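Uncharacterized protein (Bordetella pertussis, PDB 3FVV) probably hydrolyses histidinol phosphate to histidinol and phosphate, as a magnesium-dependent phosphatase of the HAD-like superfamily. Local coordinates at residues T3-L8 / E180-S185. Sequence-based numbering, arbitrary orientation.
Sequences TRRLAL and ESYFYS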
loop_
_atom_site.group_PDB
_atom_site.type_symbol
_atom_site.label_atom_id
_atom_site.label_comp_id
_atom_site.label_asym_id
_atom_site.label_seq_id
_atom_site.Cartn_x
_atom_site.Cartn_y
_atom_site.Cartn_z
ATOM N N THR A 3 -9.445 24.958 -8.622
ATOM C CA THR A 3 -8.171 25.022 -7.919
ATOM C C THR A 3 -7.811 23.786 -7.057
ATOM O O THR A 3 -6.743 23.737 -6.467
ATOM C CB THR A 3 -8.150 26.238 -6.978
ATOM O OG1 THR A 3 -9.094 26.036 -5.907
ATOM C CG2 THR A 3 -8.491 27.504 -7.732
ATOM N N ARG A 4 -8.687 22.793 -6.964
ATOM C CA ARG A 4 -8.392 21.620 -6.148
ATOM C C ARG A 4 -7.110 20.843 -6.565
ATOM O O ARG A 4 -6.713 20.845 -7.721
ATOM C CB ARG A 4 -9.591 20.691 -6.109
ATOM C CG ARG A 4 -9.536 19.826 -4.876
ATOM C CD ARG A 4 -10.728 18.932 -4.741
ATOM N NE ARG A 4 -10.767 18.422 -3.367
ATOM C CZ ARG A 4 -11.650 17.529 -2.904
ATOM N NH1 ARG A 4 -12.589 17.021 -3.726
ATOM N NH2 ARG A 4 -11.586 17.144 -1.622
ATOM N N ARG A 5 -6.441 20.222 -5.606
ATOM C CA ARG A 5 -5.301 19.368 -5.920
ATOM C C ARG A 5 -5.607 17.927 -5.514
ATOM O O ARG A 5 -6.500 17.674 -4.702
ATOM C CB ARG A 5 -4.040 19.904 -5.276
ATOM C CG ARG A 5 -3.924 21.462 -5.564
ATOM C CD ARG A 5 -2.834 22.110 -4.814
ATOM N NE ARG A 5 -2.813 21.618 -3.435
ATOM C CZ ARG A 5 -1.840 21.905 -2.579
ATOM N NH1 ARG A 5 -0.857 22.736 -2.958
ATOM N NH2 ARG A 5 -1.857 21.416 -1.344
ATOM N N LEU A 6 -4.898 16.995 -6.125
ATOM C CA LEU A 6 -5.019 15.574 -5.780
ATOM C C LEU A 6 -3.744 15.198 -5.022
ATOM O O LEU A 6 -2.617 15.582 -5.429
ATOM C CB LEU A 6 -5.117 14.748 -7.035
ATOM C CG LEU A 6 -5.319 13.247 -6.914
ATOM C CD1 LEU A 6 -6.643 12.960 -6.305
ATOM C CD2 LEU A 6 -5.129 12.679 -8.345
ATOM N N ALA A 7 -3.915 14.433 -3.948
ATOM C CA ALA A 7 -2.776 13.943 -3.228
ATOM C C ALA A 7 -2.843 12.443 -3.013
ATOM O O ALA A 7 -3.712 11.933 -2.280
ATOM C CB ALA A 7 -2.679 14.715 -1.823
ATOM N N LEU A 8 -1.879 11.739 -3.581
ATOM C CA LEU A 8 -1.793 10.303 -3.508
ATOM C C LEU A 8 -0.581 9.924 -2.651
ATOM O O LEU A 8 0.532 10.465 -2.819
ATOM C CB LEU A 8 -1.609 9.709 -4.914
ATOM C CG LEU A 8 -2.700 10.166 -5.923
ATOM C CD1 LEU A 8 -2.369 9.608 -7.352
ATOM C CD2 LEU A 8 -4.101 9.802 -5.498
ATOM N N GLU A 180 -2.837 20.627 -9.363
ATOM C CA GLU A 180 -1.622 19.800 -9.275
ATOM C C GLU A 180 -2.063 18.439 -8.772
ATOM O O GLU A 180 -3.084 18.326 -8.101
ATOM C CB GLU A 180 -0.656 20.281 -8.189
ATOM C CG GLU A 180 -0.138 21.682 -8.290
ATOM C CD GLU A 180 0.614 21.925 -9.565
ATOM O OE1 GLU A 180 1.120 20.949 -10.205
ATOM O OE2 GLU A 180 0.688 23.114 -9.952
ATOM N N SER A 181 -1.242 17.440 -9.004
ATOM C CA SER A 181 -1.395 16.098 -8.393
ATOM C C SER A 181 -0.078 15.707 -7.821
ATOM O O SER A 181 0.934 15.774 -8.539
ATOM C CB SER A 181 -1.758 15.061 -9.432
ATOM O OG SER A 181 -1.025 15.334 -10.625
ATOM N N TYR A 182 -0.083 15.333 -6.530
ATOM C CA TYR A 182 1.095 14.878 -5.801
ATOM C C TYR A 182 1.028 13.331 -5.666
ATOM O O TYR A 182 -0.055 12.777 -5.592
ATOM C CB TYR A 182 1.075 15.443 -4.374
ATOM C CG TYR A 182 1.179 16.947 -4.256
ATOM C CD1 TYR A 182 2.385 17.552 -3.950
ATOM C CD2 TYR A 182 0.077 17.767 -4.411
ATOM C CE1 TYR A 182 2.505 18.930 -3.830
ATOM C CE2 TYR A 182 0.203 19.157 -4.313
ATOM C CZ TYR A 182 1.436 19.706 -4.036
ATOM O OH TYR A 182 1.615 21.057 -3.877
ATOM N N PHE A 183 2.179 12.663 -5.687
ATOM C CA PHE A 183 2.292 11.253 -5.315
ATOM C C PHE A 183 3.610 11.118 -4.560
ATOM O O PHE A 183 4.643 11.603 -5.030
ATOM C CB PHE A 183 2.246 10.313 -6.523
ATOM C CG PHE A 183 2.381 8.849 -6.171
ATOM C CD1 PHE A 183 1.638 8.277 -5.127
ATOM C CD2 PHE A 183 3.241 8.035 -6.894
ATOM C CE1 PHE A 183 1.777 6.957 -4.796
ATOM C CE2 PHE A 183 3.359 6.695 -6.601
ATOM C CZ PHE A 183 2.659 6.147 -5.533
ATOM N N TYR A 184 3.530 10.597 -3.336
ATOM C CA TYR A 184 4.654 10.286 -2.527
ATOM C C TYR A 184 4.974 8.778 -2.580
ATOM O O TYR A 184 4.104 7.964 -2.340
ATOM C CB TYR A 184 4.349 10.655 -1.063
ATOM C CG TYR A 184 4.059 12.115 -0.777
ATOM C CD1 TYR A 184 4.988 12.912 -0.137
ATOM C CD2 TYR A 184 2.832 12.679 -1.102
ATOM C CE1 TYR A 184 4.707 14.223 0.143
ATOM C CE2 TYR A 184 2.559 14.002 -0.856
ATOM C CZ TYR A 184 3.498 14.764 -0.210
ATOM O OH TYR A 184 3.213 16.078 0.066
ATOM N N SER A 185 6.214 8.390 -2.892
ATOM C CA SER A 185 6.592 6.999 -2.830
ATOM C C SER A 185 8.083 6.828 -2.635
ATOM O O SER A 185 8.847 7.723 -2.872
ATOM C CB SER A 185 6.108 6.183 -4.062
ATOM O OG SER A 185 6.244 4.766 -3.810
#
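Leu6 and Leu8 join residues 180-185 through a ladder of backbone bonds between two parallel strands, whose axes approach to 4.6 Å and diverge by only 9°. As parallel pairing requires, each leucine uses both its N-H and its C=O, straddling the partner strand. Leu6 N donates to Glu180 O, and Leu6 O accepts from Tyr182 N at 2.8 Å. Leu8 N in turn donates to Tyr182 O (2.9 Å), and Tyr184 N to Leu8 O. The third bond is the most bent at its acceptor, with Leu8 N standing above the carbonyl plane of Tyr182. Leu8 O also receives a CA-H...O contact from Phe183 and lies at the ring edges of both Phe183 and Tyr184.

On the face carrying Arg5, Ala7 and Tyr182, the arginine chain bends at chi3 (-43°) and crosses the tyrosine obliquely. Tyr182 CE2 sits 3.8 Å over the centre of the Arg5 guanidinium, yet the two planes are 68° apart, so this is no parallel stack. Arg5 NH1 comes to 3.1 Å from Tyr182 OH, but at an angle too poor for a hydrogen bond. Arg5 NH2 also forms a salt bridge with Asp109, while His104 meets the Tyr182 ring edge-to-face.

The opposite face is mostly apolar: Leu8 CB packs against Phe183 CD1 at 3.6 Å, and Leu6 CB touches Ser181 CB, while Ser181 OG is hydrogen-bonded to the backbone N of Thr198. Trp167 of helix 158-170 packs on both leucines, and Leu193 of helix 191-196 on Leu8 and Phe183, burying this side beneath helices. Strand 5-9 thus lies between two parallel neighbours, strands 110-115 and 180-185, an arrangement characteristic of the Rossmann-like alpha/beta core of HAD hydrolases.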